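Local atomic coordinates of superoxide dismutase [Fe] (Sulfolobus acidocaldarius, PDB entry 1B06), a protein that destroys toxic superoxide radicals in the cell, converting them to hydrogen peroxide and oxygen at an iron ion held by each subunit. Residues 31-36 and 168-173; 39-44 and 153-158; 85-90 and 185-190. All coordinates share one frame; numbering follows the deposited sequence.

How the contacts relate
Contact 1 is at the metal, where helix 27-57 and strand 165-170 each give the iron a ligand. Contact 2 uses the same helix two turns further on, reaching the loop after strand 147-153; its centre is about 11 Å from that of contact 1, and both of its segments lie between 31-36 and 168-173 in the chain. Contact 3, its centre about 9 Å from that of contact 1, joins helix 67-89 to helix 184-191; its segments alternate with those of the other two. Contacts 2 and 3 do not touch, their centres being about 17 Å apart. All three tie the alpha-hairpin domain to the C-terminal domain around the iron.

Contact 1. Residues 31-36 and 168-173; sequences DVHYNG and IVDEFE. With FE (Fe (III) ion), chain G.
His33 brings the NE2 corner of its imidazole up to OD2 of Asp170, and the iron ion joins the two. NE2 binds the metal at 2.2 Å and OD2 binds it at 1.9 Å. Sharing the metal brings NE2 of His33 to 2.9 Å from OD2 of Asp170; this is the spacing of two ligands on one ion and not a hydrogen bond. The two side chains arrive from opposite directions. The carboxylate oxygen lies in the plane of the imidazole at its edge, but the carboxylate itself is turned, its plane 47° from that of the ring. In His33, CG stands anti to the backbone N (chi1 -163°), which carries the ring out from the helix toward the metal.

Asp170 uses one oxygen for the iron, since its OD1 stays 3.4 Å from the metal. OD1 instead accepts from the backbone N of Phe172 at 3.0 Å in a nearly straight bond (169°) that comes from above the carboxylate plane. This is an Asx turn: it ties the carboxylate to the chain just past the strand and restricts how it can rotate, so the loop backbone positions a first-shell ligand. A water binds the iron at 2.1 Å, and His84 and His174 complete the ligand set.

Around the site, His33 comes from helix 27-57, while Asp170 ends strand 165-170, whose backbone is hydrogen-bonded to strand 134-140, with Val169 paired to Thr136. Glu173 reaches across to the second subunit, where its OE2 is hydrogen-bonded to ND1 of the iron ligand His174 of that chain. Helix 184-191 packs against Val169, and helix 67-89 supplies Ile86 against Ile168.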
ATOM      1  N   ASP A  31      13.280  22.086  14.569  1.00 20.44           N
ATOM      2  CA  ASP A  31      14.706  21.907  14.341  1.00 19.45           C
ATOM      3  C   ASP A  31      15.047  20.551  13.714  1.00 19.78           C
ATOM      4  O   ASP A  31      15.626  20.493  12.628  1.00 16.79           O
ATOM      5  CB  ASP A  31      15.457  22.068  15.662  1.00 24.53           C
ATOM      6  CG  ASP A  31      16.962  22.041  15.485  1.00 30.63           C
ATOM      7  OD1 ASP A  31      17.468  22.683  14.540  1.00 25.90           O
ATOM      8  OD2 ASP A  31      17.639  21.373  16.297  1.00 37.59           O
ATOM      9  N   VAL A  32      14.691  19.465  14.398  1.00 19.49           N
ATOM     10  CA  VAL A  32      14.970  18.117  13.900  1.00 18.05           C
ATOM     11  C   VAL A  32      14.083  17.715  12.710  1.00 19.44           C
ATOM     12  O   VAL A  32      14.486  16.917  11.864  1.00 19.19           O
ATOM     13  CB  VAL A  32      14.816  17.069  15.025  1.00 14.62           C
ATOM     14  CG1 VAL A  32      13.368  16.998  15.476  1.00 18.24           C
ATOM     15  CG2 VAL A  32      15.292  15.715  14.541  1.00 16.83           C
ATOM     16  N   HIS A  33      12.876  18.270  12.651  1.00 16.84           N
ATOM     17  CA  HIS A  33      11.947  17.985  11.559  1.00 17.51           C
ATOM     18  C   HIS A  33      12.527  18.523  10.256  1.00 17.80           C
ATOM     19  O   HIS A  33      12.449  17.884   9.206  1.00 16.96           O
ATOM     20  CB  HIS A  33      10.603  18.665  11.832  1.00 12.29           C
ATOM     21  CG  HIS A  33       9.468  18.128  11.017  1.00 17.56           C
ATOM     22  ND1 HIS A  33       8.156  18.486  11.248  1.00 11.19           N
ATOM     23  CD2 HIS A  33       9.443  17.249   9.987  1.00 12.50           C
ATOM     24  CE1 HIS A  33       7.373  17.848  10.397  1.00 14.43           C
ATOM     25  NE2 HIS A  33       8.128  17.091   9.621  1.00 13.36           N
ATOM     26  N   TYR A  34      13.114  19.713  10.344  1.00 20.93           N
ATOM     27  CA  TYR A  34      13.703  20.382   9.196  1.00 19.26           C
ATOM     28  C   TYR A  34      15.140  19.935   8.917  1.00 20.42           C
ATOM     29  O   TYR A  34      15.441  19.454   7.829  1.00 23.52           O
ATOM     30  CB  TYR A  34      13.650  21.901   9.408  1.00 14.75           C
ATOM     31  CG  TYR A  34      14.402  22.697   8.369  1.00 16.67           C
ATOM     32  CD1 TYR A  34      13.931  22.792   7.064  1.00 16.47           C
ATOM     33  CD2 TYR A  34      15.603  23.328   8.683  1.00 18.50           C
ATOM     34  CE1 TYR A  34      14.637  23.489   6.093  1.00 18.80           C
ATOM     35  CE2 TYR A  34      16.321  24.031   7.722  1.00 15.92           C
ATOM     36  CZ  TYR A  34      15.834  24.104   6.428  1.00 23.27           C
ATOM     37  OH  TYR A  34      16.553  24.766   5.459  1.00 28.88           O
ATOM     38  N   ASN A  35      16.021  20.085   9.900  1.00 20.95           N
ATOM     39  CA  ASN A  35      17.420  19.707   9.724  1.00 21.32           C
ATOM     40  C   ASN A  35      17.666  18.206   9.729  1.00 21.68           C
ATOM     41  O   ASN A  35      18.684  17.738   9.220  1.00 26.62           O
ATOM     42  CB  ASN A  35      18.281  20.356  10.805  1.00 19.95           C
ATOM     43  CG  ASN A  35      18.383  21.848  10.638  1.00 26.15           C
ATOM     44  OD1 ASN A  35      18.829  22.340   9.596  1.00 29.01           O
ATOM     45  ND2 ASN A  35      17.961  22.587  11.659  1.00 26.04           N
ATOM     46  N   GLY A  36      16.740  17.452  10.303  1.00 20.92           N
ATOM     47  CA  GLY A  36      16.910  16.013  10.349  1.00 17.04           C
ATOM     48  C   GLY A  36      16.161  15.280   9.257  1.00 19.88           C
ATOM     49  O   GLY A  36      16.763  14.773   8.310  1.00 19.25           O
ATOM     50  N   ILE A 168      -2.136  21.581   3.596  1.00 15.07           N
ATOM     51  CA  ILE A 168      -1.550  20.313   4.007  1.00 12.89           C
ATOM     52  C   ILE A 168      -1.085  20.251   5.458  1.00 13.00           C
ATOM     53  O   ILE A 168      -0.570  21.228   6.000  1.00 15.81           O
ATOM     54  CB  ILE A 168      -0.348  19.972   3.103  1.00 16.13           C
ATOM     55  CG1 ILE A 168       0.197  18.584   3.442  1.00 20.55           C
ATOM     56  CG2 ILE A 168       0.730  21.032   3.266  1.00 14.04           C
ATOM     57  CD1 ILE A 168       1.016  17.971   2.329  1.00 23.39           C
ATOM     58  N   VAL A 169      -1.266  19.088   6.078  1.00 12.22           N
ATOM     59  CA  VAL A 169      -0.841  18.866   7.459  1.00 12.60           C
ATOM     60  C   VAL A 169      -0.041  17.583   7.537  1.00 11.40           C
ATOM     61  O   VAL A 169      -0.502  16.534   7.082  1.00 10.70           O
ATOM     62  CB  VAL A 169      -2.009  18.661   8.439  1.00 13.95           C
ATOM     63  CG1 VAL A 169      -1.662  19.293   9.762  1.00 12.66           C
ATOM     64  CG2 VAL A 169      -3.287  19.203   7.871  1.00 21.26           C
ATOM     65  N   ASP A 170       1.143  17.666   8.129  1.00  7.33           N
ATOM     66  CA  ASP A 170       2.004  16.502   8.296  1.00 10.81           C
ATOM     67  C   ASP A 170       1.473  15.736   9.494  1.00 12.10           C
ATOM     68  O   ASP A 170       1.266  16.322  10.559  1.00 16.33           O
ATOM     69  CB  ASP A 170       3.445  16.947   8.565  1.00  9.91           C
ATOM     70  CG  ASP A 170       4.436  15.796   8.532  1.00  9.58           C
ATOM     71  OD1 ASP A 170       4.023  14.613   8.480  1.00  5.17           O
ATOM     72  OD2 ASP A 170       5.650  16.082   8.562  1.00 17.80           O
ATOM     73  N   GLU A 171       1.249  14.435   9.330  1.00 12.54           N
ATOM     74  CA  GLU A 171       0.736  13.628  10.427  1.00 10.68           C
ATOM     75  C   GLU A 171       1.643  12.467  10.809  1.00 12.03           C
ATOM     76  O   GLU A 171       1.212  11.516  11.463  1.00 13.14           O
ATOM     77  CB  GLU A 171      -0.673  13.125  10.103  1.00 14.56           C
ATOM     78  CG  GLU A 171      -1.757  14.173  10.354  1.00 13.76           C
ATOM     79  CD  GLU A 171      -3.155  13.608  10.212  1.00 18.47           C
ATOM     80  OE1 GLU A 171      -3.651  12.970  11.169  1.00 15.50           O
ATOM     81  OE2 GLU A 171      -3.760  13.801   9.139  1.00 19.07           O
ATOM     82  N   PHE A 172       2.900  12.540  10.386  1.00 11.49           N
ATOM     83  CA  PHE A 172       3.874  11.524  10.764  1.00 10.38           C
ATOM     84  C   PHE A 172       4.073  11.836  12.245  1.00 10.62           C
ATOM     85  O   PHE A 172       4.022  12.999  12.640  1.00 10.12           O
ATOM     86  CB  PHE A 172       5.191  11.737  10.020  1.00 13.04           C
ATOM     87  CG  PHE A 172       5.343  10.885   8.794  1.00 14.72           C
ATOM     88  CD1 PHE A 172       4.490  11.053   7.703  1.00 15.22           C
ATOM     89  CD2 PHE A 172       6.348   9.920   8.723  1.00 16.25           C
ATOM     90  CE1 PHE A 172       4.636  10.266   6.552  1.00 16.36           C
ATOM     91  CE2 PHE A 172       6.504   9.129   7.581  1.00 19.93           C
ATOM     92  CZ  PHE A 172       5.646   9.302   6.491  1.00 16.38           C
ATOM     93  N   GLU A 173       4.301  10.822  13.067  1.00 14.61           N
ATOM     94  CA  GLU A 173       4.476  11.058  14.498  1.00 12.94           C
ATOM     95  C   GLU A 173       5.586  12.052  14.849  1.00 16.07           C
ATOM     96  O   GLU A 173       5.485  12.755  15.855  1.00 17.28           O
ATOM     97  CB  GLU A 173       4.716   9.730  15.217  1.00  7.01           C
ATOM     98  CG  GLU A 173       3.492   8.848  15.230  1.00 10.19           C
ATOM     99  CD  GLU A 173       3.765   7.475  15.781  1.00 10.99           C
ATOM    100  OE1 GLU A 173       4.821   6.892  15.453  1.00 17.35           O
ATOM    101  OE2 GLU A 173       2.915   6.971  16.543  1.00 21.25           O
TER
HETATM  102 FE    FE G 322       7.353  15.335   8.492  1.00 18.06          FE
HETATM  103  O   HOH W   1       6.571  13.788   7.346  1.00 15.16           O

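Contact 2. Residues 39-44 and 153-158; sequences KGYVNG and ENHFMN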
ATOM      1  N   LYS A  39      16.026  17.187   5.425  1.00 19.87           N
ATOM      2  CA  LYS A  39      17.350  17.095   4.824  1.00 19.12           C
ATOM      3  C   LYS A  39      17.629  15.660   4.391  1.00 15.06           C
ATOM      4  O   LYS A  39      18.221  15.414   3.348  1.00 15.78           O
ATOM      5  CB  LYS A  39      18.413  17.534   5.830  1.00 23.37           C
ATOM      6  CG  LYS A  39      19.838  17.356   5.342  1.00 27.78           C
ATOM      7  CD  LYS A  39      20.568  18.692   5.287  1.00 48.05           C
ATOM      8  CE  LYS A  39      21.579  18.849   6.433  1.00 56.86           C
ATOM      9  NZ  LYS A  39      21.393  17.852   7.535  1.00 64.20           N
ATOM     10  N   GLY A  40      17.199  14.712   5.210  1.00 15.25           N
ATOM     11  CA  GLY A  40      17.424  13.315   4.898  1.00 14.66           C
ATOM     12  C   GLY A  40      16.716  12.841   3.644  1.00 17.81           C
ATOM     13  O   GLY A  40      17.223  11.971   2.936  1.00 20.74           O
ATOM     14  N   TYR A  41      15.545  13.403   3.363  1.00 15.80           N
ATOM     15  CA  TYR A  41      14.787  13.010   2.179  1.00 15.28           C
ATOM     16  C   TYR A  41      15.481  13.519   0.926  1.00 15.47           C
ATOM     17  O   TYR A  41      15.463  12.864  -0.109  1.00 16.69           O
ATOM     18  CB  TYR A  41      13.356  13.555   2.246  1.00 14.93           C
ATOM     19  CG  TYR A  41      12.506  12.964   3.362  1.00 16.57           C
ATOM     20  CD1 TYR A  41      12.432  11.580   3.564  1.00 17.23           C
ATOM     21  CD2 TYR A  41      11.783  13.791   4.226  1.00 17.90           C
ATOM     22  CE1 TYR A  41      11.659  11.040   4.600  1.00 19.62           C
ATOM     23  CE2 TYR A  41      11.009  13.259   5.264  1.00 17.30           C
ATOM     24  CZ  TYR A  41      10.953  11.889   5.445  1.00 18.83           C
ATOM     25  OH  TYR A  41      10.203  11.377   6.480  1.00 19.90           O
ATOM     26  N   VAL A  42      16.092  14.694   1.023  1.00 16.14           N
ATOM     27  CA  VAL A  42      16.798  15.274  -0.109  1.00 14.11           C
ATOM     28  C   VAL A  42      18.045  14.442  -0.378  1.00 16.81           C
ATOM     29  O   VAL A  42      18.359  14.135  -1.526  1.00 19.01           O
ATOM     30  CB  VAL A  42      17.209  16.728   0.179  1.00 18.73           C
ATOM     31  CG1 VAL A  42      18.138  17.236  -0.911  1.00 13.90           C
ATOM     32  CG2 VAL A  42      15.970  17.604   0.268  1.00 12.53           C
ATOM     33  N   ASN A  43      18.752  14.071   0.685  1.00 14.36           N
ATOM     34  CA  ASN A  43      19.957  13.267   0.545  1.00 16.45           C
ATOM     35  C   ASN A  43      19.605  11.886  -0.001  1.00 20.94           C
ATOM     36  O   ASN A  43      20.297  11.361  -0.874  1.00 26.02           O
ATOM     37  CB  ASN A  43      20.669  13.111   1.893  1.00 18.78           C
ATOM     38  CG  ASN A  43      21.423  14.368   2.314  1.00 27.87           C
ATOM     39  OD1 ASN A  43      21.724  14.552   3.494  1.00 30.53           O
ATOM     40  ND2 ASN A  43      21.730  15.235   1.351  1.00 28.25           N
ATOM     41  N   GLY A  44      18.530  11.300   0.519  1.00 19.31           N
ATOM     42  CA  GLY A  44      18.110   9.983   0.069  1.00 16.56           C
ATOM     43  C   GLY A  44      17.726   9.973  -1.399  1.00 17.11           C
ATOM     44  O   GLY A  44      18.069   9.056  -2.142  1.00 15.08           O
ATOM     45  N   GLU A 153      -1.304   8.141   2.819  1.00 10.14           N
ATOM     46  CA  GLU A 153      -0.574   7.208   3.674  1.00 11.58           C
ATOM     47  C   GLU A 153       0.912   7.288   3.315  1.00 14.23           C
ATOM     48  O   GLU A 153       1.280   7.303   2.135  1.00 14.55           O
ATOM     49  CB  GLU A 153      -1.128   5.793   3.491  1.00 12.06           C
ATOM     50  CG  GLU A 153      -2.375   5.550   4.332  1.00 11.35           C
ATOM     51  CD  GLU A 153      -3.211   4.388   3.842  1.00 15.25           C
ATOM     52  OE1 GLU A 153      -2.695   3.253   3.783  1.00 18.24           O
ATOM     53  OE2 GLU A 153      -4.394   4.611   3.523  1.00 16.75           O
ATOM     54  N   ASN A 154       1.758   7.352   4.338  1.00 15.10           N
ATOM     55  CA  ASN A 154       3.193   7.509   4.134  1.00 11.71           C
ATOM     56  C   ASN A 154       3.301   8.793   3.316  1.00 11.08           C
ATOM     57  O   ASN A 154       2.464   9.686   3.458  1.00  8.14           O
ATOM     58  CB  ASN A 154       3.777   6.320   3.365  1.00 11.88           C
ATOM     59  CG  ASN A 154       5.264   6.122   3.641  1.00 12.74           C
ATOM     60  OD1 ASN A 154       6.033   7.082   3.686  1.00 14.15           O
ATOM     61  ND2 ASN A 154       5.670   4.871   3.828  1.00 12.49           N
ATOM     62  N   HIS A 155       4.304   8.898   2.455  1.00  9.66           N
ATOM     63  CA  HIS A 155       4.449  10.108   1.647  1.00 11.63           C
ATOM     64  C   HIS A 155       3.908   9.913   0.234  1.00 11.11           C
ATOM     65  O   HIS A 155       3.676  10.890  -0.486  1.00 11.43           O
ATOM     66  CB  HIS A 155       5.930  10.501   1.500  1.00 11.26           C
ATOM     67  CG  HIS A 155       6.631  10.790   2.791  1.00 13.71           C
ATOM     68  ND1 HIS A 155       6.197  11.752   3.677  1.00 13.26           N
ATOM     69  CD2 HIS A 155       7.762  10.271   3.322  1.00  9.55           C
ATOM     70  CE1 HIS A 155       7.032  11.812   4.700  1.00  9.41           C
ATOM     71  NE2 HIS A 155       7.990  10.923   4.509  1.00 14.36           N
ATOM     72  N   PHE A 156       3.690   8.659  -0.157  1.00 11.19           N
ATOM     73  CA  PHE A 156       3.303   8.369  -1.530  1.00 12.26           C
ATOM     74  C   PHE A 156       2.034   7.602  -1.854  1.00 12.08           C
ATOM     75  O   PHE A 156       1.804   7.291  -3.018  1.00 10.05           O
ATOM     76  CB  PHE A 156       4.467   7.647  -2.213  1.00 11.31           C
ATOM     77  CG  PHE A 156       4.902   6.405  -1.494  1.00 10.45           C
ATOM     78  CD1 PHE A 156       5.769   6.480  -0.412  1.00  9.46           C
ATOM     79  CD2 PHE A 156       4.428   5.156  -1.889  1.00 13.21           C
ATOM     80  CE1 PHE A 156       6.161   5.321   0.279  1.00 12.69           C
ATOM     81  CE2 PHE A 156       4.811   3.996  -1.211  1.00 10.21           C
ATOM     82  CZ  PHE A 156       5.679   4.079  -0.124  1.00 13.44           C
ATOM     83  N   MET A 157       1.212   7.288  -0.863  1.00 13.86           N
ATOM     84  CA  MET A 157      -0.009   6.552  -1.160  1.00 13.69           C
ATOM     85  C   MET A 157      -1.269   7.406  -1.050  1.00 14.39           C
ATOM     86  O   MET A 157      -1.445   8.134  -0.079  1.00 10.20           O
ATOM     87  CB  MET A 157      -0.131   5.338  -0.239  1.00  9.92           C
ATOM     88  CG  MET A 157       0.907   4.268  -0.504  1.00 17.17           C
ATOM     89  SD  MET A 157       0.812   2.890   0.645  1.00 19.11           S
ATOM     90  CE  MET A 157       1.734   3.530   2.023  1.00 30.15           C
ATOM     91  N   ASN A 158      -2.123   7.309  -2.072  1.00 15.35           N
ATOM     92  CA  ASN A 158      -3.411   8.004  -2.157  1.00 12.61           C
ATOM     93  C   ASN A 158      -3.439   9.356  -2.848  1.00 11.46           C
ATOM     94  O   ASN A 158      -4.476   9.997  -2.869  1.00 10.73           O
ATOM     95  CB  ASN A 158      -4.056   8.148  -0.770  1.00 14.93           C
ATOM     96  CG  ASN A 158      -4.268   6.817  -0.081  1.00 17.59           C
ATOM     97  OD1 ASN A 158      -4.027   5.754  -0.661  1.00 16.08           O
ATOM     98  ND2 ASN A 158      -4.715   6.865   1.166  1.00 16.07           N
TER
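Along the helical run from Lys39 to Gly44, it is Tyr41 that crosses to the other segment, where it meets His155. Lys39, at the start, turns back instead and gives its NZ to the carbonyl of Asn35. Two residues on, Tyr41 holds CG anti to its carbonyl carbon (chi1 -66°), sending the phenol off the helix toward His155, which approaches from the opposite direction, while Val42 faces Phe11. NE2 of His155 donates to OH of Tyr41 at 3.0 Å, with the N-H pointing fairly directly at the oxygen (152°) and the oxygen close to the imidazole plane.

The same approach makes an aromatic contact. The imidazole presents its edge to the face of the phenol, an offset edge-to-face pair with planes at 80° and centroids 4.8 Å apart. NE2 of His155 comes within 3.3 Å of CZ of Tyr41, so one corner of the imidazole both bonds the hydroxyl and sits against the carbon that carries it. The other ring nitrogen, ND1, is hydrogen-bonded to NE1 of Trp135; this would leave the proton on NE2, consistent with the bond to Tyr41. Both ring nitrogens are therefore engaged, which fixes the rotation of the ring.

In the loop, OD1 of Asn154 accepts a bent hydrogen bond from the backbone N of His155 at 2.8 Å, while Phe172 stacks on the imidazole. At the start of the loop, OE1 of Glu153 forms a salt bridge with Arg72 of the second subunit.

His155 reaches to about 5 Å from the iron, and Tyr41 lies beside the ligands His84 and His174. A second-shell tyrosine from the helical hairpin is characteristic of iron/manganese superoxide dismutases; many relatives pair it with a glutamine, whose place His155 probably takes here.

Contact 3. Residues 85-90 and 185-190; sequences AIYWNN and GDYLNA
The second shell of the iron site includes a pair of tyrosines that meet through their hydroxyls, Tyr87 from helix 67-89 of the alpha-hairpin domain and Tyr187 from helix 184-191 of the C-terminal domain. Their backbones stay well apart, with CA of Tyr87 13.8 Å from CA of Leu188 at the nearest point, so the long side chains span the gap. OH of Tyr87 lies 2.8 Å from OH of Tyr187, close enough for a hydrogen bond. The two phenols come from opposite directions and touch only at their ends: OH of Tyr87 lies close to the plane of the Tyr187 ring, beyond its hydroxyl edge, and the next approach, CZ of Tyr87 to OH of Tyr187, is already 3.9 Å. Tyr87 is fully extended about its first torsion (chi1 -179°), which carries its ring out of the helix.

The contact is buried and leads back to the metal. OH of Tyr187 probably donates to the backbone O of Asp170, 2.8 Å away, which places the tyrosine pair beside the main chain of an iron ligand. Tyr176 meets the Tyr187 ring at about 25°. Trp88, next to Tyr87, turns to the His33 ring edge-to-face and bonds His38 through NE1. On the metal side, CE2 of Tyr87 packs 3.6 Å from CE1 of His33.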
ATOM      1  N   ALA A  85       8.404  20.689   1.739  1.00 17.75           N
ATOM      2  CA  ALA A  85       8.658  22.008   1.184  1.00 15.26           C
ATOM      3  C   ALA A  85       7.368  22.823   1.158  1.00 15.39           C
ATOM      4  O   ALA A  85       7.379  24.025   1.415  1.00 18.92           O
ATOM      5  CB  ALA A  85       9.229  21.880  -0.214  1.00 13.09           C
ATOM      6  N   ILE A  86       6.255  22.176   0.841  1.00 17.01           N
ATOM      7  CA  ILE A  86       4.974  22.875   0.815  1.00 15.82           C
ATOM      8  C   ILE A  86       4.533  23.176   2.251  1.00 17.44           C
ATOM      9  O   ILE A  86       4.065  24.274   2.557  1.00 20.13           O
ATOM     10  CB  ILE A  86       3.884  22.018   0.141  1.00 14.54           C
ATOM     11  CG1 ILE A  86       4.225  21.806  -1.334  1.00 14.52           C
ATOM     12  CG2 ILE A  86       2.532  22.701   0.267  1.00 10.62           C
ATOM     13  CD1 ILE A  86       3.489  20.640  -1.970  1.00 11.12           C
ATOM     14  N   TYR A  87       4.695  22.181   3.117  1.00 16.49           N
ATOM     15  CA  TYR A  87       4.324  22.265   4.526  1.00 13.43           C
ATOM     16  C   TYR A  87       4.902  23.496   5.233  1.00 18.04           C
ATOM     17  O   TYR A  87       4.169  24.231   5.901  1.00 14.31           O
ATOM     18  CB  TYR A  87       4.780  20.982   5.224  1.00 15.90           C
ATOM     19  CG  TYR A  87       4.465  20.870   6.701  1.00 12.24           C
ATOM     20  CD1 TYR A  87       3.162  21.017   7.178  1.00 15.99           C
ATOM     21  CD2 TYR A  87       5.468  20.557   7.614  1.00 15.51           C
ATOM     22  CE1 TYR A  87       2.868  20.848   8.544  1.00 16.63           C
ATOM     23  CE2 TYR A  87       5.190  20.385   8.972  1.00 16.25           C
ATOM     24  CZ  TYR A  87       3.892  20.529   9.432  1.00 16.75           C
ATOM     25  OH  TYR A  87       3.630  20.349  10.773  1.00 16.29           O
ATOM     26  N   TRP A  88       6.206  23.729   5.079  1.00 17.04           N
ATOM     27  CA  TRP A  88       6.852  24.876   5.717  1.00 16.81           C
ATOM     28  C   TRP A  88       6.241  26.192   5.248  1.00 16.12           C
ATOM     29  O   TRP A  88       6.013  27.095   6.047  1.00 20.29           O
ATOM     30  CB  TRP A  88       8.354  24.907   5.423  1.00 13.00           C
ATOM     31  CG  TRP A  88       9.103  23.648   5.764  1.00 15.28           C
ATOM     32  CD1 TRP A  88      10.024  23.016   4.983  1.00 14.90           C
ATOM     33  CD2 TRP A  88       9.009  22.881   6.974  1.00 16.45           C
ATOM     34  NE1 TRP A  88      10.511  21.903   5.625  1.00 19.59           N
ATOM     35  CE2 TRP A  88       9.906  21.795   6.848  1.00 18.33           C
ATOM     36  CE3 TRP A  88       8.256  23.003   8.149  1.00 19.62           C
ATOM     37  CZ2 TRP A  88      10.072  20.833   7.856  1.00 13.10           C
ATOM     38  CZ3 TRP A  88       8.422  22.044   9.153  1.00 18.01           C
ATOM     39  CH2 TRP A  88       9.324  20.975   8.996  1.00 19.06           C
ATOM     40  N   ASN A  89       5.980  26.296   3.951  1.00 14.76           N
ATOM     41  CA  ASN A  89       5.411  27.508   3.378  1.00 13.84           C
ATOM     42  C   ASN A  89       3.919  27.644   3.643  1.00 15.98           C
ATOM     43  O   ASN A  89       3.365  28.744   3.566  1.00 16.74           O
ATOM     44  CB  ASN A  89       5.657  27.536   1.872  1.00 17.76           C
ATOM     45  CG  ASN A  89       7.092  27.855   1.530  1.00 21.91           C
ATOM     46  OD1 ASN A  89       7.622  28.878   1.944  1.00 28.58           O
ATOM     47  ND2 ASN A  89       7.731  26.977   0.772  1.00 30.45           N
ATOM     48  N   ASN A  90       3.275  26.526   3.957  1.00 13.39           N
ATOM     49  CA  ASN A  90       1.841  26.510   4.215  1.00 11.90           C
ATOM     50  C   ASN A  90       1.514  26.908   5.651  1.00 14.76           C
ATOM     51  O   ASN A  90       0.353  26.884   6.059  1.00 11.89           O
ATOM     52  CB  ASN A  90       1.282  25.117   3.917  1.00 13.12           C
ATOM     53  CG  ASN A  90      -0.168  25.147   3.460  1.00 18.81           C
ATOM     54  OD1 ASN A  90      -0.542  25.893   2.548  1.00 20.57           O
ATOM     55  ND2 ASN A  90      -0.995  24.324   4.092  1.00 13.24           N
ATOM     56  N   GLY A 185      -4.788  14.488  18.001  1.00 12.82           N
ATOM     57  CA  GLY A 185      -5.926  15.390  17.895  1.00  8.60           C
ATOM     58  C   GLY A 185      -5.625  16.773  18.438  1.00 11.42           C
ATOM     59  O   GLY A 185      -6.072  17.769  17.876  1.00 12.33           O
ATOM     60  N   ASP A 186      -4.872  16.832  19.537  1.00 11.60           N
ATOM     61  CA  ASP A 186      -4.490  18.098  20.152  1.00 11.09           C
ATOM     62  C   ASP A 186      -3.585  18.874  19.204  1.00 11.45           C
ATOM     63  O   ASP A 186      -3.687  20.093  19.102  1.00 14.14           O
ATOM     64  CB  ASP A 186      -3.740  17.847  21.464  1.00 12.02           C
ATOM     65  CG  ASP A 186      -4.641  17.316  22.555  1.00 16.67           C
ATOM     66  OD1 ASP A 186      -5.730  16.790  22.233  1.00 17.16           O
ATOM     67  OD2 ASP A 186      -4.259  17.428  23.737  1.00 17.93           O
ATOM     68  N   TYR A 187      -2.694  18.158  18.520  1.00 10.66           N
ATOM     69  CA  TYR A 187      -1.765  18.774  17.577  1.00  9.68           C
ATOM     70  C   TYR A 187      -2.535  19.383  16.410  1.00 11.43           C
ATOM     71  O   TYR A 187      -2.248  20.503  15.985  1.00 13.86           O
ATOM     72  CB  TYR A 187      -0.764  17.723  17.073  1.00 11.75           C
ATOM     73  CG  TYR A 187      -0.142  18.009  15.719  1.00 12.12           C
ATOM     74  CD1 TYR A 187       0.726  19.086  15.536  1.00 13.78           C
ATOM     75  CD2 TYR A 187      -0.406  17.185  14.622  1.00 14.23           C
ATOM     76  CE1 TYR A 187       1.323  19.336  14.290  1.00 13.20           C
ATOM     77  CE2 TYR A 187       0.183  17.423  13.373  1.00 10.74           C
ATOM     78  CZ  TYR A 187       1.045  18.498  13.213  1.00 15.26           C
ATOM     79  OH  TYR A 187       1.619  18.733  11.980  1.00 13.75           O
ATOM     80  N   LEU A 188      -3.523  18.650  15.903  1.00 12.16           N
ATOM     81  CA  LEU A 188      -4.321  19.137  14.782  1.00 13.97           C
ATOM     82  C   LEU A 188      -5.084  20.413  15.139  1.00 14.61           C
ATOM     83  O   LEU A 188      -5.231  21.309  14.309  1.00 15.80           O
ATOM     84  CB  LEU A 188      -5.297  18.055  14.312  1.00 15.46           C
ATOM     85  CG  LEU A 188      -4.640  16.846  13.636  1.00 18.87           C
ATOM     86  CD1 LEU A 188      -5.641  15.692  13.544  1.00 18.12           C
ATOM     87  CD2 LEU A 188      -4.129  17.252  12.254  1.00 12.75           C
ATOM     88  N   ASN A 189      -5.570  20.497  16.373  1.00 11.77           N
ATOM     89  CA  ASN A 189      -6.288  21.682  16.816  1.00 11.52           C
ATOM     90  C   ASN A 189      -5.335  22.872  16.902  1.00 14.80           C
ATOM     91  O   ASN A 189      -5.707  24.000  16.587  1.00 18.05           O
ATOM     92  CB  ASN A 189      -6.925  21.435  18.179  1.00 14.33           C
ATOM     93  CG  ASN A 189      -8.296  20.818  18.067  1.00 21.19           C
ATOM     94  OD1 ASN A 189      -8.977  20.989  17.056  1.00 21.50           O
ATOM     95  ND2 ASN A 189      -8.713  20.094  19.101  1.00 23.55           N
ATOM     96  N   ALA A 190      -4.102  22.621  17.326  1.00 15.35           N
ATOM     97  CA  ALA A 190      -3.108  23.685  17.438  1.00 15.33           C
ATOM     98  C   ALA A 190      -2.667  24.182  16.064  1.00 18.29           C
ATOM     99  O   ALA A 190      -2.498  25.386  15.853  1.00 17.28           O
ATOM    100  CB  ALA A 190      -1.893  23.189  18.208  1.00 11.43           C
TER